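Aldehyde dehydrogenase (Trypanosoma brucei, PDB 5MYP) probably oxidises aldehydes to carboxylic acids with NAD+ as the electron acceptor. Local coordinates at residues R283-K296 against V336-P349. Sequence-based numbering, arbitrary orientation.
Sequences RKAMLGDKFLKVLK and VGGEADEATLTIAP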
loop_
_atom_site.group_PDB
_atom_site.type_symbol
_atom_site.label_atom_id
_atom_site.label_comp_id
_atom_site.label_asym_id
_atom_site.label_seq_id
_atom_site.Cartn_x
_atom_site.Cartn_y
_atom_site.Cartn_z
ATOM N N ARG A 283 25.863 30.235 -7.437
ATOM C CA ARG A 283 26.487 29.893 -6.153
ATOM C C ARG A 283 27.072 31.117 -5.441
ATOM O O ARG A 283 26.852 31.298 -4.239
ATOM C CB ARG A 283 27.582 28.840 -6.345
ATOM C CG ARG A 283 28.068 28.195 -5.058
ATOM C CD ARG A 283 29.234 27.254 -5.320
ATOM N NE ARG A 283 30.500 27.983 -5.484
ATOM C CZ ARG A 283 31.638 27.758 -4.819
ATOM N NH1 ARG A 283 32.699 28.519 -5.072
ATOM N NH2 ARG A 283 31.749 26.783 -3.917
ATOM N N LYS A 284 27.822 31.935 -6.183
ATOM C CA LYS A 284 28.400 33.182 -5.651
ATOM C C LYS A 284 27.318 34.125 -5.144
ATOM O O LYS A 284 27.439 34.678 -4.050
ATOM C CB LYS A 284 29.228 33.915 -6.718
ATOM C CG LYS A 284 30.530 33.229 -7.095
ATOM C CD LYS A 284 31.225 33.934 -8.258
ATOM C CE LYS A 284 32.047 32.971 -9.103
ATOM N NZ LYS A 284 33.058 32.218 -8.310
ATOM N N ALA A 285 26.272 34.301 -5.949
ATOM C CA ALA A 285 25.134 35.152 -5.593
ATOM C C ALA A 285 24.445 34.710 -4.297
ATOM O O ALA A 285 24.184 35.540 -3.422
ATOM C CB ALA A 285 24.128 35.187 -6.733
ATOM N N MET A 286 24.185 33.411 -4.162
ATOM C CA MET A 286 23.438 32.885 -3.010
ATOM C C MET A 286 24.248 32.809 -1.710
ATOM O O MET A 286 23.705 33.056 -0.636
ATOM C CB MET A 286 22.840 31.514 -3.339
ATOM C CG MET A 286 21.740 31.594 -4.378
ATOM S SD MET A 286 21.031 29.990 -4.807
ATOM C CE MET A 286 20.178 30.410 -6.323
ATOM N N LEU A 287 25.531 32.465 -1.799
ATOM C CA LEU A 287 26.372 32.321 -0.604
ATOM C C LEU A 287 27.086 33.609 -0.208
ATOM O O LEU A 287 27.399 33.797 0.971
ATOM C CB LEU A 287 27.397 31.204 -0.802
ATOM C CG LEU A 287 26.798 29.820 -1.058
ATOM C CD1 LEU A 287 27.893 28.799 -1.303
ATOM C CD2 LEU A 287 25.893 29.372 0.087
ATOM N N GLY A 288 27.345 34.478 -1.184
ATOM C CA GLY A 288 28.049 35.738 -0.946
ATOM C C GLY A 288 29.557 35.586 -1.029
ATOM O O GLY A 288 30.103 34.525 -0.728
ATOM N N ASP A 289 30.221 36.674 -1.411
ATOM C CA ASP A 289 31.666 36.696 -1.651
ATOM C C ASP A 289 32.467 36.460 -0.367
ATOM O O ASP A 289 33.411 35.663 -0.363
ATOM C CB ASP A 289 32.062 38.037 -2.296
ATOM C CG ASP A 289 33.514 38.075 -2.768
ATOM O OD1 ASP A 289 33.994 37.098 -3.385
ATOM O OD2 ASP A 289 34.176 39.109 -2.540
ATOM N N LYS A 290 32.084 37.141 0.715
ATOM C CA LYS A 290 32.830 37.060 1.978
ATOM C C LYS A 290 32.858 35.644 2.557
ATOM O O LYS A 290 33.915 35.176 2.985
ATOM C CB LYS A 290 32.292 38.043 3.023
ATOM C CG LYS A 290 33.173 38.129 4.264
ATOM C CD LYS A 290 32.876 39.341 5.133
ATOM C CE LYS A 290 33.752 39.324 6.373
ATOM N NZ LYS A 290 33.777 40.634 7.076
ATOM N N PHE A 291 31.707 34.972 2.567
ATOM C CA PHE A 291 31.626 33.587 3.053
ATOM C C PHE A 291 32.592 32.681 2.284
ATOM O O PHE A 291 33.386 31.965 2.893
ATOM C CB PHE A 291 30.191 33.044 2.960
ATOM C CG PHE A 291 30.074 31.583 3.301
ATOM C CD1 PHE A 291 30.054 31.166 4.628
ATOM C CD2 PHE A 291 30.001 30.618 2.296
ATOM C CE1 PHE A 291 29.950 29.814 4.945
ATOM C CE2 PHE A 291 29.904 29.271 2.608
ATOM C CZ PHE A 291 29.881 28.872 3.936
ATOM N N LEU A 292 32.522 32.733 0.955
ATOM C CA LEU A 292 33.378 31.906 0.101
ATOM C C LEU A 292 34.864 32.234 0.260
ATOM O O LEU A 292 35.682 31.326 0.379
ATOM C CB LEU A 292 32.959 32.016 -1.373
ATOM C CG LEU A 292 31.641 31.329 -1.747
ATOM C CD1 LEU A 292 31.214 31.715 -3.159
ATOM C CD2 LEU A 292 31.755 29.818 -1.604
ATOM N N LYS A 293 35.201 33.524 0.291
ATOM C CA LYS A 293 36.592 33.956 0.501
ATOM C C LYS A 293 37.187 33.439 1.814
ATOM O O LYS A 293 38.336 32.980 1.835
ATOM C CB LYS A 293 36.708 35.483 0.460
ATOM C CG LYS A 293 36.671 36.069 -0.939
ATOM C CD LYS A 293 36.606 37.585 -0.870
ATOM C CE LYS A 293 37.080 38.237 -2.155
ATOM N NZ LYS A 293 36.902 39.715 -2.073
ATOM N N VAL A 294 36.400 33.509 2.890
ATOM C CA VAL A 294 36.836 33.033 4.209
ATOM C C VAL A 294 37.010 31.514 4.204
ATOM O O VAL A 294 38.010 30.999 4.706
ATOM C CB VAL A 294 35.870 33.476 5.346
ATOM C CG1 VAL A 294 36.237 32.833 6.680
ATOM C CG2 VAL A 294 35.877 34.995 5.486
ATOM N N LEU A 295 36.038 30.814 3.625
ATOM C CA LEU A 295 36.103 29.358 3.492
ATOM C C LEU A 295 37.275 28.896 2.614
ATOM O O LEU A 295 37.929 27.899 2.937
ATOM C CB LEU A 295 34.776 28.814 2.942
ATOM C CG LEU A 295 34.512 27.314 3.023
ATOM C CD1 LEU A 295 34.553 26.842 4.454
ATOM C CD2 LEU A 295 33.168 27.031 2.390
ATOM N N LYS A 296 37.527 29.621 1.523
ATOM C CA LYS A 296 38.667 29.357 0.645
ATOM C C LYS A 296 40.024 29.626 1.305
ATOM O O LYS A 296 41.025 29.012 0.928
ATOM C CB LYS A 296 38.569 30.206 -0.623
ATOM C CG LYS A 296 39.598 29.817 -1.670
ATOM C CD LYS A 296 39.600 28.315 -1.909
ATOM C CE LYS A 296 40.856 27.870 -2.641
ATOM N NZ LYS A 296 41.033 28.597 -3.926
ATOM N N VAL A 336 33.974 23.710 -10.147
ATOM C CA VAL A 336 33.567 24.843 -9.310
ATOM C C VAL A 336 33.596 24.415 -7.844
ATOM O O VAL A 336 33.109 23.339 -7.500
ATOM C CB VAL A 336 32.142 25.335 -9.664
ATOM C CG1 VAL A 336 31.719 26.505 -8.773
ATOM C CG2 VAL A 336 32.062 25.739 -11.131
ATOM N N GLY A 337 34.192 25.249 -6.998
ATOM C CA GLY A 337 34.104 25.090 -5.549
ATOM C C GLY A 337 35.150 24.178 -4.928
ATOM O O GLY A 337 36.341 24.335 -5.176
ATOM N N GLY A 338 34.695 23.231 -4.108
ATOM C CA GLY A 338 35.582 22.314 -3.390
ATOM C C GLY A 338 36.104 22.841 -2.062
ATOM O O GLY A 338 36.929 22.187 -1.425
ATOM N N GLU A 339 35.593 23.989 -1.617
ATOM C CA GLU A 339 36.051 24.613 -0.376
ATOM C C GLU A 339 35.379 23.913 0.800
ATOM O O GLU A 339 34.181 23.597 0.733
ATOM C CB GLU A 339 35.719 26.109 -0.335
ATOM C CG GLU A 339 36.134 26.903 -1.574
ATOM C CD GLU A 339 35.039 27.018 -2.622
ATOM O OE1 GLU A 339 34.119 26.171 -2.629
ATOM O OE2 GLU A 339 35.089 27.955 -3.447
ATOM N N ALA A 340 36.146 23.664 1.862
ATOM C CA ALA A 340 35.625 22.962 3.032
ATOM C C ALA A 340 36.366 23.302 4.322
ATOM O O ALA A 340 37.505 23.766 4.291
ATOM C CB ALA A 340 35.662 21.461 2.797
ATOM N N ASP A 341 35.683 23.088 5.445
ATOM C CA ASP A 341 36.264 23.217 6.783
ATOM C C ASP A 341 35.728 22.079 7.651
ATOM O O ASP A 341 34.525 22.021 7.935
ATOM C CB ASP A 341 35.914 24.566 7.418
ATOM C CG ASP A 341 36.525 24.735 8.798
ATOM O OD1 ASP A 341 37.756 24.928 8.890
ATOM O OD2 ASP A 341 35.773 24.662 9.791
ATOM N N GLU A 342 36.626 21.189 8.072
ATOM C CA GLU A 342 36.255 19.982 8.812
ATOM C C GLU A 342 35.712 20.266 10.209
ATOM O O GLU A 342 34.722 19.659 10.615
ATOM C CB GLU A 342 37.456 19.032 8.907
ATOM C CG GLU A 342 37.139 17.688 9.555
ATOM C CD GLU A 342 38.167 16.608 9.264
ATOM O OE1 GLU A 342 39.162 16.876 8.555
ATOM O OE2 GLU A 342 37.966 15.478 9.747
ATOM N N ALA A 343 36.351 21.183 10.933
ATOM C CA ALA A 343 35.963 21.504 12.316
ATOM C C ALA A 343 34.506 21.958 12.441
ATOM O O ALA A 343 33.818 21.575 13.385
ATOM C CB ALA A 343 36.891 22.565 12.894
ATOM N N THR A 344 34.051 22.767 11.481
ATOM C CA THR A 344 32.670 23.262 11.436
ATOM C C THR A 344 31.764 22.466 10.476
ATOM O O THR A 344 30.622 22.866 10.243
ATOM C CB THR A 344 32.640 24.750 11.025
ATOM O OG1 THR A 344 33.116 24.889 9.676
ATOM C CG2 THR A 344 33.492 25.605 11.981
ATOM N N LEU A 345 32.271 21.358 9.928
ATOM C CA LEU A 345 31.531 20.478 9.008
ATOM C C LEU A 345 30.883 21.257 7.846
ATOM O O LEU A 345 29.702 21.086 7.531
ATOM C CB LEU A 345 30.500 19.651 9.787
ATOM C CG LEU A 345 31.044 18.727 10.887
ATOM C CD1 LEU A 345 29.916 18.209 11.765
ATOM C CD2 LEU A 345 31.828 17.567 10.285
ATOM N N THR A 346 31.688 22.116 7.229
ATOM C CA THR A 346 31.245 22.996 6.158
ATOM C C THR A 346 31.842 22.512 4.847
ATOM O O THR A 346 33.059 22.374 4.748
ATOM C CB THR A 346 31.698 24.445 6.415
ATOM O OG1 THR A 346 31.203 24.889 7.684
ATOM C CG2 THR A 346 31.172 25.368 5.342
ATOM N N ILE A 347 30.986 22.224 3.866
ATOM C CA ILE A 347 31.417 21.929 2.496
ATOM C C ILE A 347 30.587 22.795 1.547
ATOM O O ILE A 347 29.366 22.661 1.494
ATOM C CB ILE A 347 31.231 20.441 2.119
ATOM C CG1 ILE A 347 31.996 19.527 3.085
ATOM C CG2 ILE A 347 31.684 20.188 0.675
ATOM C CD1 ILE A 347 31.736 18.048 2.878
ATOM N N ALA A 348 31.247 23.685 0.806
ATOM C CA ALA A 348 30.551 24.542 -0.152
ATOM C C ALA A 348 30.063 23.714 -1.348
ATOM O O ALA A 348 30.649 22.670 -1.649
ATOM C CB ALA A 348 31.460 25.665 -0.631
ATOM N N PRO A 349 28.992 24.170 -2.031
ATOM C CA PRO A 349 28.533 23.459 -3.223
ATOM C C PRO A 349 29.656 23.302 -4.242
ATOM O O PRO A 349 30.362 24.270 -4.541
ATOM C CB PRO A 349 27.403 24.343 -3.766
ATOM C CG PRO A 349 26.951 25.142 -2.603
ATOM C CD PRO A 349 28.164 25.353 -1.750
#
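NH2 of Arg283 gives hydrogen bonds to two oxygens of the segment 336-349, to Glu339 OE1 at 2.8 Å and to the backbone O of Pro349 at 2.9 Å. The first is nearly straight (173°), whereas the second is bent to 132°, its acceptor lying tilted from the guanidinium plane. Arg283 NH1 meets Glu339 OE2 at 2.9 Å, completing an end-on, two-nitrogen salt bridge in which guanidinium and carboxylate are almost coplanar. Arginine suits this place because one flat group can serve both a carboxylate and a carbonyl, and these bonds together fix its rotation. A bend at chi3 (79°) turns the guanidinium out of the line of its extended chain, whose CD packs on Pro349 CB. Val336 CG1 and the CA of Gly337 cover one face of the guanidinium, and Leu292 CD2 lies over the opposite one. The shielding probably strengthens the ion pair.

Away from the bonds of Arg283 the contact is largely apolar. Leu295 crosses Glu339 at about a right angle, setting CG 3.8 Å from its CB; the two methyls then diverge, CD1 to Thr346 CG2 and CD2 to the small Ala348 CB (3.7 Å). Leu287 CD1 presses against CD of the Pro349 ring at 3.5 Å, tighter than usual van der Waals contact. Met248 of helix 240-252 packs against both Arg283 and Pro349. Glu339 and Ala348 are also joined by a backbone hydrogen bond, and between Asp341 and Thr346 the antiparallel ladder closes through a type I turn and a G1 beta bulge: a beta hairpin at the margin of a mixed beta sheet, covered by helices 272-287 and 289-296.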